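Long-range contact in Sys-1 protein (Caenorhabditis elegans, PDB 3C2G), which acts as a beta-catenin in Wnt asymmetry signalling, binding the TCF factor POP-1 directly and activating or repressing its target genes: residues P20-I34 / Y73-R87. Sequence-based numbering, arbitrary orientation.
Sequences PMQRLHMAKTIRTWI and YYAQLWYNLLDILRR
R31 and D83 form a salt bridge between two near-parallel helices of the armadillo domain, close to its N-terminal end. The helix axes lie 9.0 Å apart at closest approach. They cross at 26°. R31 NE donates to D83 OD2 at 2.8 Å in a fairly straight bond. It meets that oxygen from above the carboxylate plane, and the two flat groups are turned 57° apart. R31 NH2 adds a weak bond to the same atom. The R31 chain reaches this point because it is extended from CG to NE, with CG anti to the backbone N (chi1 -176°). Its CD passes N80 OD1, while CB lies against I84 CD1.

I84 is a knob among A27, I30, R31 and I34. Its CD1 meets I30 CG2, and its CG2 meets I34 CD1 at 3.8 Å. Nearer the N-terminal ends, A27 CB touches both L77 CD1 and L81 CD2. L24 CD1 lies over the backbone of L77, 3.8 Å from L77 N. At the far end Y73 OH donates to P20 O at 2.7 Å. That carbonyl also accepts from L24 N.

Further out, helix 47-62 covers one flank, where I54 touches both I30 and I84. N80 ND2 donates to Q76 O, which fixes the amide and leaves N80 OD1 3.4 Å from K28 CA. D83 is held from its own helix as well: R86 NH2 takes D83 OD1 on its syn side at 2.8 Å.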
ATOM      1  N   PRO A  20     -17.727 -45.214  26.132  1.00 60.41           N
ATOM      2  CA  PRO A  20     -16.606 -44.293  25.924  1.00 60.30           C
ATOM      3  C   PRO A  20     -15.294 -44.990  25.577  1.00 60.33           C
ATOM      4  O   PRO A  20     -14.627 -44.597  24.626  1.00 59.79           O
ATOM      5  CB  PRO A  20     -16.488 -43.587  27.274  1.00 60.32           C
ATOM      6  CG  PRO A  20     -17.874 -43.646  27.833  1.00 60.73           C
ATOM      7  CD  PRO A  20     -18.359 -45.006  27.446  1.00 60.32           C
HETATM    8  N   MSE A  21     -14.939 -46.026  26.330  1.00 61.00           N
HETATM    9  CA  MSE A  21     -13.659 -46.696  26.128  1.00 61.60           C
HETATM   10  C   MSE A  21     -13.598 -47.431  24.794  1.00 59.81           C
HETATM   11  O   MSE A  21     -12.539 -47.507  24.176  1.00 59.36           O
HETATM   12  CB  MSE A  21     -13.337 -47.639  27.288  1.00 63.10           C
HETATM   13  CG  MSE A  21     -11.859 -47.641  27.682  1.00 70.65           C
HETATM   14 SE   MSE A  21     -11.097 -45.829  27.964  1.00 87.09          SE
HETATM   15  CE  MSE A  21     -12.327 -45.152  29.341  1.00 82.77           C
ATOM     16  N   GLN A  22     -14.739 -47.957  24.353  1.00 58.28           N
ATOM     17  CA  GLN A  22     -14.815 -48.617  23.056  1.00 57.05           C
ATOM     18  C   GLN A  22     -14.762 -47.588  21.921  1.00 56.06           C
ATOM     19  O   GLN A  22     -14.175 -47.844  20.865  1.00 55.67           O
ATOM     20  CB  GLN A  22     -16.067 -49.498  22.956  1.00 57.01           C
ATOM     21  N   ARG A  23     -15.361 -46.420  22.157  1.00 54.86           N
ATOM     22  CA  ARG A  23     -15.342 -45.326  21.189  1.00 54.38           C
ATOM     23  C   ARG A  23     -13.933 -44.841  20.887  1.00 53.90           C
ATOM     24  O   ARG A  23     -13.600 -44.569  19.735  1.00 54.10           O
ATOM     25  CB  ARG A  23     -16.220 -44.171  21.658  1.00 54.49           C
ATOM     26  CG  ARG A  23     -17.680 -44.528  21.683  1.00 55.35           C
ATOM     27  CD  ARG A  23     -18.559 -43.330  21.581  1.00 56.49           C
ATOM     28  NE  ARG A  23     -19.768 -43.691  20.856  1.00 58.58           N
ATOM     29  CZ  ARG A  23     -20.583 -42.825  20.264  1.00 59.38           C
ATOM     30  NH1 ARG A  23     -20.321 -41.519  20.303  1.00 58.69           N
ATOM     31  NH2 ARG A  23     -21.657 -43.275  19.626  1.00 58.84           N
ATOM     32  N   LEU A  24     -13.111 -44.756  21.926  1.00 53.20           N
ATOM     33  CA  LEU A  24     -11.711 -44.403  21.787  1.00 53.00           C
ATOM     34  C   LEU A  24     -10.968 -45.433  20.943  1.00 53.13           C
ATOM     35  O   LEU A  24     -10.241 -45.069  20.012  1.00 52.79           O
ATOM     36  CB  LEU A  24     -11.062 -44.258  23.169  1.00 52.92           C
ATOM     37  CG  LEU A  24      -9.571 -43.925  23.282  1.00 52.61           C
ATOM     38  CD1 LEU A  24      -9.204 -42.633  22.552  1.00 52.24           C
ATOM     39  CD2 LEU A  24      -9.188 -43.835  24.748  1.00 53.55           C
ATOM     40  N   HIS A  25     -11.164 -46.714  21.270  1.00 53.26           N
ATOM     41  CA  HIS A  25     -10.546 -47.806  20.526  1.00 53.25           C
ATOM     42  C   HIS A  25     -10.943 -47.753  19.051  1.00 53.40           C
ATOM     43  O   HIS A  25     -10.098 -47.915  18.170  1.00 52.55           O
ATOM     44  CB  HIS A  25     -10.909 -49.170  21.139  1.00 53.50           C
ATOM     45  CG  HIS A  25     -10.282 -50.336  20.431  0.50 53.35           C
ATOM     46  ND1 HIS A  25      -9.010 -50.783  20.714  0.50 53.52           N
ATOM     47  CD2 HIS A  25     -10.748 -51.132  19.438  0.50 53.04           C
ATOM     48  CE1 HIS A  25      -8.721 -51.808  19.932  0.50 53.15           C
ATOM     49  NE2 HIS A  25      -9.758 -52.039  19.147  0.50 52.95           N
HETATM   50  N   MSE A  26     -12.229 -47.515  18.797  1.00 54.15           N
HETATM   51  CA  MSE A  26     -12.755 -47.430  17.437  1.00 56.30           C
HETATM   52  C   MSE A  26     -12.134 -46.261  16.666  1.00 53.00           C
HETATM   53  O   MSE A  26     -11.809 -46.395  15.486  1.00 52.13           O
HETATM   54  CB  MSE A  26     -14.286 -47.334  17.450  1.00 55.88           C
HETATM   55  CG  MSE A  26     -15.004 -48.640  17.819  1.00 59.35           C
HETATM   56 SE   MSE A  26     -16.989 -48.542  17.850  1.00 66.63          SE
HETATM   57  CE  MSE A  26     -17.264 -47.370  19.378  1.00 64.59           C
ATOM     58  N   ALA A  27     -11.944 -45.129  17.344  1.00 51.08           N
ATOM     59  CA  ALA A  27     -11.297 -43.964  16.732  1.00 49.34           C
ATOM     60  C   ALA A  27      -9.842 -44.230  16.315  1.00 48.13           C
ATOM     61  O   ALA A  27      -9.475 -43.972  15.169  1.00 46.91           O
ATOM     62  CB  ALA A  27     -11.405 -42.741  17.643  1.00 49.43           C
ATOM     63  N   LYS A  28      -9.032 -44.774  17.227  1.00 47.83           N
ATOM     64  CA  LYS A  28      -7.659 -45.193  16.900  1.00 48.52           C
ATOM     65  C   LYS A  28      -7.640 -46.121  15.694  1.00 47.91           C
ATOM     66  O   LYS A  28      -6.823 -45.962  14.782  1.00 48.11           O
ATOM     67  CB  LYS A  28      -6.994 -45.903  18.078  1.00 48.47           C
ATOM     68  CG  LYS A  28      -6.730 -45.026  19.296  1.00 50.86           C
ATOM     69  CD  LYS A  28      -6.098 -45.840  20.428  1.00 50.95           C
ATOM     70  CE  LYS A  28      -5.772 -44.964  21.638  1.00 54.71           C
ATOM     71  NZ  LYS A  28      -5.337 -45.775  22.825  1.00 56.50           N
ATOM     72  N   THR A  29      -8.561 -47.081  15.699  1.00 47.19           N
ATOM     73  CA  THR A  29      -8.697 -48.066  14.636  1.00 46.68           C
ATOM     74  C   THR A  29      -8.923 -47.396  13.283  1.00 45.92           C
ATOM     75  O   THR A  29      -8.151 -47.613  12.344  1.00 45.57           O
ATOM     76  CB  THR A  29      -9.837 -49.065  14.969  1.00 47.13           C
ATOM     77  OG1 THR A  29      -9.541 -49.722  16.211  1.00 47.56           O
ATOM     78  CG2 THR A  29     -10.007 -50.105  13.874  1.00 46.16           C
ATOM     79  N   ILE A  30      -9.964 -46.568  13.200  1.00 45.48           N
ATOM     80  CA  ILE A  30     -10.260 -45.808  11.979  1.00 45.36           C
ATOM     81  C   ILE A  30      -9.077 -44.929  11.540  1.00 45.71           C
ATOM     82  O   ILE A  30      -8.765 -44.855  10.355  1.00 45.26           O
ATOM     83  CB  ILE A  30     -11.549 -44.965  12.129  1.00 45.43           C
ATOM     84  CG1 ILE A  30     -12.766 -45.886  12.287  1.00 44.40           C
ATOM     85  CG2 ILE A  30     -11.735 -44.016  10.927  1.00 44.68           C
ATOM     86  CD1 ILE A  30     -14.020 -45.206  12.832  1.00 45.08           C
ATOM     87  N   ARG A  31      -8.410 -44.287  12.495  1.00 46.24           N
ATOM     88  CA  ARG A  31      -7.253 -43.449  12.181  1.00 47.01           C
ATOM     89  C   ARG A  31      -6.128 -44.290  11.601  1.00 47.10           C
ATOM     90  O   ARG A  31      -5.538 -43.945  10.576  1.00 46.44           O
ATOM     91  CB  ARG A  31      -6.780 -42.694  13.423  1.00 47.34           C
ATOM     92  CG  ARG A  31      -5.634 -41.732  13.165  1.00 48.60           C
ATOM     93  CD  ARG A  31      -5.130 -41.107  14.461  1.00 50.69           C
ATOM     94  NE  ARG A  31      -3.892 -40.371  14.230  1.00 52.85           N
ATOM     95  CZ  ARG A  31      -2.677 -40.802  14.554  1.00 53.45           C
ATOM     96  NH1 ARG A  31      -2.507 -41.979  15.152  1.00 54.87           N
ATOM     97  NH2 ARG A  31      -1.624 -40.043  14.282  1.00 52.19           N
ATOM     98  N   THR A  32      -5.851 -45.409  12.259  1.00 48.08           N
ATOM     99  CA  THR A  32      -4.810 -46.326  11.819  1.00 49.17           C
ATOM    100  C   THR A  32      -5.065 -46.794  10.393  1.00 49.58           C
ATOM    101  O   THR A  32      -4.168 -46.749   9.555  1.00 49.79           O
ATOM    102  CB  THR A  32      -4.707 -47.522  12.767  1.00 49.37           C
ATOM    103  OG1 THR A  32      -4.544 -47.036  14.105  1.00 51.15           O
ATOM    104  CG2 THR A  32      -3.523 -48.407  12.400  1.00 50.15           C
ATOM    105  N   TRP A  33      -6.297 -47.211  10.118  1.00 50.25           N
ATOM    106  CA  TRP A  33      -6.683 -47.639   8.776  1.00 51.15           C
ATOM    107  C   TRP A  33      -6.395 -46.574   7.722  1.00 52.38           C
ATOM    108  O   TRP A  33      -5.813 -46.872   6.679  1.00 51.97           O
ATOM    109  CB  TRP A  33      -8.161 -48.040   8.753  1.00 50.71           C
ATOM    110  CG  TRP A  33      -8.719 -48.338   7.389  1.00 49.58           C
ATOM    111  CD1 TRP A  33      -8.329 -49.331   6.538  1.00 49.85           C
ATOM    112  CD2 TRP A  33      -9.782 -47.643   6.732  1.00 49.84           C
ATOM    113  NE1 TRP A  33      -9.077 -49.294   5.383  1.00 49.56           N
ATOM    114  CE2 TRP A  33      -9.979 -48.268   5.477  1.00 49.95           C
ATOM    115  CE3 TRP A  33     -10.584 -46.547   7.075  1.00 49.01           C
ATOM    116  CZ2 TRP A  33     -10.946 -47.835   4.568  1.00 50.13           C
ATOM    117  CZ3 TRP A  33     -11.547 -46.117   6.171  1.00 49.88           C
ATOM    118  CH2 TRP A  33     -11.719 -46.760   4.930  1.00 50.04           C
ATOM    119  N   ILE A  34      -6.803 -45.338   8.015  1.00 54.36           N
ATOM    120  CA  ILE A  34      -6.605 -44.199   7.116  1.00 56.17           C
ATOM    121  C   ILE A  34      -5.122 -43.885   6.915  1.00 57.90           C
ATOM    122  O   ILE A  34      -4.664 -43.750   5.780  1.00 57.61           O
ATOM    123  CB  ILE A  34      -7.396 -42.949   7.600  1.00 55.85           C
ATOM    124  CG1 ILE A  34      -8.902 -43.204   7.461  1.00 55.08           C
ATOM    125  CG2 ILE A  34      -6.990 -41.698   6.819  1.00 54.85           C
ATOM    126  CD1 ILE A  34      -9.783 -42.246   8.224  1.00 53.97           C
ATOM    127  N   TYR A  73      -9.247 -38.081  28.749  1.00 47.60           N
ATOM    128  CA  TYR A  73      -9.996 -38.934  27.847  1.00 46.17           C
ATOM    129  C   TYR A  73     -10.373 -38.172  26.575  1.00 44.98           C
ATOM    130  O   TYR A  73     -10.080 -38.617  25.467  1.00 44.59           O
ATOM    131  CB  TYR A  73     -11.251 -39.518  28.519  1.00 45.98           C
ATOM    132  CG  TYR A  73     -12.149 -40.170  27.500  1.00 45.34           C
ATOM    133  CD1 TYR A  73     -11.866 -41.446  27.014  1.00 44.81           C
ATOM    134  CD2 TYR A  73     -13.239 -39.482  26.967  1.00 45.12           C
ATOM    135  CE1 TYR A  73     -12.662 -42.036  26.048  1.00 44.89           C
ATOM    136  CE2 TYR A  73     -14.041 -40.059  25.997  1.00 45.88           C
ATOM    137  CZ  TYR A  73     -13.750 -41.339  25.546  1.00 45.26           C
ATOM    138  OH  TYR A  73     -14.539 -41.908  24.582  1.00 44.52           O
ATOM    139  N   TYR A  74     -11.018 -37.025  26.748  1.00 44.10           N
ATOM    140  CA  TYR A  74     -11.487 -36.242  25.617  1.00 44.16           C
ATOM    141  C   TYR A  74     -10.355 -35.768  24.705  1.00 43.58           C
ATOM    142  O   TYR A  74     -10.503 -35.778  23.482  1.00 44.17           O
ATOM    143  CB  TYR A  74     -12.321 -35.056  26.091  1.00 44.92           C
ATOM    144  CG  TYR A  74     -13.725 -35.392  26.536  1.00 45.41           C
ATOM    145  CD1 TYR A  74     -14.668 -35.904  25.636  1.00 45.27           C
ATOM    146  CD2 TYR A  74     -14.127 -35.163  27.852  1.00 46.99           C
ATOM    147  CE1 TYR A  74     -15.976 -36.194  26.040  1.00 44.63           C
ATOM    148  CE2 TYR A  74     -15.433 -35.446  28.271  1.00 47.26           C
ATOM    149  CZ  TYR A  74     -16.351 -35.964  27.360  1.00 46.77           C
ATOM    150  OH  TYR A  74     -17.636 -36.245  27.779  1.00 47.15           O
ATOM    151  N   ALA A  75      -9.225 -35.373  25.287  1.00 42.43           N
ATOM    152  CA  ALA A  75      -8.062 -34.961  24.488  1.00 41.70           C
ATOM    153  C   ALA A  75      -7.559 -36.093  23.613  1.00 41.27           C
ATOM    154  O   ALA A  75      -7.144 -35.874  22.471  1.00 41.72           O
ATOM    155  CB  ALA A  75      -6.944 -34.450  25.370  1.00 41.15           C
ATOM    156  N   GLN A  76      -7.607 -37.310  24.144  1.00 40.33           N
ATOM    157  CA  GLN A  76      -7.120 -38.461  23.398  1.00 39.45           C
ATOM    158  C   GLN A  76      -8.067 -38.866  22.262  1.00 37.36           C
ATOM    159  O   GLN A  76      -7.627 -39.145  21.143  1.00 37.33           O
ATOM    160  CB  GLN A  76      -6.827 -39.630  24.338  1.00 40.34           C
ATOM    161  CG  GLN A  76      -5.804 -40.592  23.760  1.00 44.62           C
ATOM    162  CD  GLN A  76      -5.500 -41.758  24.667  1.00 51.03           C
ATOM    163  OE1 GLN A  76      -5.549 -41.649  25.901  1.00 53.60           O
ATOM    164  NE2 GLN A  76      -5.184 -42.894  24.059  1.00 53.11           N
ATOM    165  N   LEU A  77      -9.362 -38.876  22.548  1.00 35.47           N
ATOM    166  CA  LEU A  77     -10.369 -39.176  21.538  1.00 34.32           C
ATOM    167  C   LEU A  77     -10.305 -38.146  20.423  1.00 34.50           C
ATOM    168  O   LEU A  77     -10.086 -38.503  19.259  1.00 34.24           O
ATOM    169  CB  LEU A  77     -11.771 -39.221  22.166  1.00 34.33           C
ATOM    170  CG  LEU A  77     -12.987 -39.380  21.249  1.00 32.41           C
ATOM    171  CD1 LEU A  77     -13.014 -40.739  20.579  1.00 32.85           C
ATOM    172  CD2 LEU A  77     -14.253 -39.162  22.044  1.00 32.85           C
ATOM    173  N   TRP A  78     -10.458 -36.872  20.798  1.00 34.30           N
ATOM    174  CA  TRP A  78     -10.440 -35.753  19.843  1.00 34.56           C
ATOM    175  C   TRP A  78      -9.132 -35.629  19.058  1.00 35.37           C
ATOM    176  O   TRP A  78      -9.148 -35.311  17.865  1.00 35.97           O
ATOM    177  CB  TRP A  78     -10.786 -34.432  20.532  1.00 33.65           C
ATOM    178  CG  TRP A  78     -12.135 -34.447  21.230  1.00 33.32           C
ATOM    179  CD1 TRP A  78     -13.164 -35.344  21.034  1.00 32.94           C
ATOM    180  CD2 TRP A  78     -12.611 -33.509  22.203  1.00 32.18           C
ATOM    181  NE1 TRP A  78     -14.236 -35.021  21.835  1.00 32.68           N
ATOM    182  CE2 TRP A  78     -13.930 -33.898  22.556  1.00 31.50           C
ATOM    183  CE3 TRP A  78     -12.057 -32.378  22.810  1.00 32.72           C
ATOM    184  CZ2 TRP A  78     -14.690 -33.204  23.496  1.00 32.59           C
ATOM    185  CZ3 TRP A  78     -12.816 -31.681  23.750  1.00 33.30           C
ATOM    186  CH2 TRP A  78     -14.123 -32.095  24.080  1.00 33.74           C
ATOM    187  N   TYR A  79      -8.000 -35.911  19.697  1.00 35.71           N
ATOM    188  CA  TYR A  79      -6.744 -35.844  18.969  1.00 36.22           C
ATOM    189  C   TYR A  79      -6.776 -36.783  17.776  1.00 36.99           C
ATOM    190  O   TYR A  79      -6.267 -36.443  16.707  1.00 37.60           O
ATOM    191  CB  TYR A  79      -5.539 -36.149  19.854  1.00 36.48           C
ATOM    192  CG  TYR A  79      -4.228 -36.024  19.109  1.00 37.14           C
ATOM    193  CD1 TYR A  79      -3.577 -34.791  19.010  1.00 35.84           C
ATOM    194  CD2 TYR A  79      -3.649 -37.130  18.480  1.00 36.71           C
ATOM    195  CE1 TYR A  79      -2.377 -34.664  18.307  1.00 35.99           C
ATOM    196  CE2 TYR A  79      -2.441 -37.011  17.775  1.00 36.81           C
ATOM    197  CZ  TYR A  79      -1.814 -35.774  17.700  1.00 36.91           C
ATOM    198  OH  TYR A  79      -0.618 -35.643  17.022  1.00 39.84           O
ATOM    199  N   ASN A  80      -7.372 -37.963  17.965  1.00 37.50           N
ATOM    200  CA  ASN A  80      -7.480 -38.961  16.898  1.00 36.79           C
ATOM    201  C   ASN A  80      -8.411 -38.512  15.780  1.00 35.65           C
ATOM    202  O   ASN A  80      -8.045 -38.550  14.602  1.00 35.21           O
ATOM    203  CB  ASN A  80      -7.949 -40.303  17.465  1.00 38.29           C
ATOM    204  CG  ASN A  80      -6.826 -41.095  18.111  1.00 40.64           C
ATOM    205  OD1 ASN A  80      -6.352 -42.069  17.544  1.00 45.55           O
ATOM    206  ND2 ASN A  80      -6.395 -40.679  19.297  1.00 43.36           N
ATOM    207  N   LEU A  81      -9.614 -38.081  16.159  1.00 34.94           N
ATOM    208  CA  LEU A  81     -10.603 -37.591  15.206  1.00 34.55           C
ATOM    209  C   LEU A  81     -10.133 -36.326  14.469  1.00 35.69           C
ATOM    210  O   LEU A  81     -10.331 -36.189  13.255  1.00 36.15           O
ATOM    211  CB  LEU A  81     -11.936 -37.337  15.906  1.00 33.98           C
ATOM    212  CG  LEU A  81     -12.555 -38.490  16.710  1.00 33.11           C
ATOM    213  CD1 LEU A  81     -13.749 -38.001  17.487  1.00 31.22           C
ATOM    214  CD2 LEU A  81     -12.952 -39.671  15.833  1.00 31.38           C
ATOM    215  N   LEU A  82      -9.491 -35.409  15.193  1.00 35.97           N
ATOM    216  CA  LEU A  82      -9.007 -34.184  14.565  1.00 35.34           C
ATOM    217  C   LEU A  82      -7.864 -34.476  13.624  1.00 34.78           C
ATOM    218  O   LEU A  82      -7.704 -33.796  12.615  1.00 34.13           O
ATOM    219  CB  LEU A  82      -8.624 -33.132  15.602  1.00 35.51           C
ATOM    220  CG  LEU A  82      -9.809 -32.641  16.444  1.00 35.03           C
ATOM    221  CD1 LEU A  82      -9.346 -31.794  17.631  1.00 32.55           C
ATOM    222  CD2 LEU A  82     -10.827 -31.903  15.582  1.00 35.34           C
ATOM    223  N   ASP A  83      -7.091 -35.513  13.932  1.00 35.24           N
ATOM    224  CA  ASP A  83      -5.999 -35.922  13.051  1.00 35.73           C
ATOM    225  C   ASP A  83      -6.519 -36.536  11.761  1.00 35.72           C
ATOM    226  O   ASP A  83      -5.927 -36.347  10.703  1.00 35.60           O
ATOM    227  CB  ASP A  83      -5.038 -36.886  13.735  1.00 36.28           C
ATOM    228  CG  ASP A  83      -3.793 -37.134  12.900  1.00 39.47           C
ATOM    229  OD1 ASP A  83      -2.972 -36.199  12.741  1.00 41.47           O
ATOM    230  OD2 ASP A  83      -3.650 -38.255  12.372  1.00 41.93           O
ATOM    231  N   ILE A  84      -7.630 -37.266  11.849  1.00 36.21           N
ATOM    232  CA  ILE A  84      -8.296 -37.761  10.654  1.00 35.82           C
ATOM    233  C   ILE A  84      -8.757 -36.548   9.852  1.00 35.68           C
ATOM    234  O   ILE A  84      -8.447 -36.418   8.667  1.00 36.68           O
ATOM    235  CB  ILE A  84      -9.505 -38.679  11.003  1.00 36.10           C
ATOM    236  CG1 ILE A  84      -9.025 -40.047  11.506  1.00 35.88           C
ATOM    237  CG2 ILE A  84     -10.421 -38.853   9.796  1.00 34.51           C
ATOM    238  CD1 ILE A  84     -10.061 -40.794  12.365  1.00 35.76           C
ATOM    239  N   LEU A  85      -9.475 -35.647  10.511  1.00 35.29           N
ATOM    240  CA  LEU A  85      -9.975 -34.448   9.847  1.00 35.74           C
ATOM    241  C   LEU A  85      -8.863 -33.660   9.158  1.00 35.88           C
ATOM    242  O   LEU A  85      -9.022 -33.243   8.013  1.00 35.22           O
ATOM    243  CB  LEU A  85     -10.736 -33.562  10.834  1.00 35.58           C
ATOM    244  CG  LEU A  85     -11.310 -32.242  10.315  1.00 37.55           C
ATOM    245  CD1 LEU A  85     -12.236 -32.410   9.091  1.00 36.98           C
ATOM    246  CD2 LEU A  85     -12.040 -31.559  11.452  1.00 39.64           C
ATOM    247  N   ARG A  86      -7.742 -33.475   9.854  1.00 36.66           N
ATOM    248  CA  ARG A  86      -6.600 -32.777   9.288  1.00 38.77           C
ATOM    249  C   ARG A  86      -6.151 -33.442   7.999  1.00 39.87           C
ATOM    250  O   ARG A  86      -5.909 -32.773   6.998  1.00 39.04           O
ATOM    251  CB  ARG A  86      -5.443 -32.714  10.284  1.00 39.22           C
ATOM    252  CG  ARG A  86      -4.210 -31.970   9.765  1.00 39.97           C
ATOM    253  CD  ARG A  86      -3.136 -31.783  10.833  1.00 38.99           C
ATOM    254  NE  ARG A  86      -2.582 -33.067  11.242  1.00 42.45           N
ATOM    255  CZ  ARG A  86      -1.598 -33.697  10.610  1.00 43.87           C
ATOM    256  NH1 ARG A  86      -1.045 -33.154   9.528  1.00 42.77           N
ATOM    257  NH2 ARG A  86      -1.174 -34.877  11.057  1.00 43.30           N
ATOM    258  N   ARG A  87      -6.071 -34.768   8.030  1.00 41.70           N
ATOM    259  CA  ARG A  87      -5.627 -35.534   6.877  1.00 43.75           C
ATOM    260  C   ARG A  87      -6.554 -35.379   5.672  1.00 44.34           C
ATOM    261  O   ARG A  87      -6.087 -35.294   4.529  1.00 44.44           O
ATOM    262  CB  ARG A  87      -5.405 -36.995   7.270  1.00 43.96           C
ATOM    263  CG  ARG A  87      -4.176 -37.149   8.168  1.00 45.36           C
ATOM    264  CD  ARG A  87      -3.970 -38.557   8.708  1.00 45.44           C
ATOM    265  NE  ARG A  87      -2.567 -38.929   8.519  1.00 50.73           N
ATOM    266  CZ  ARG A  87      -1.614 -38.796   9.434  1.00 49.81           C
ATOM    267  NH1 ARG A  87      -1.896 -38.334  10.641  1.00 49.87           N
ATOM    268  NH2 ARG A  87      -0.373 -39.145   9.138  1.00 52.77           N
TER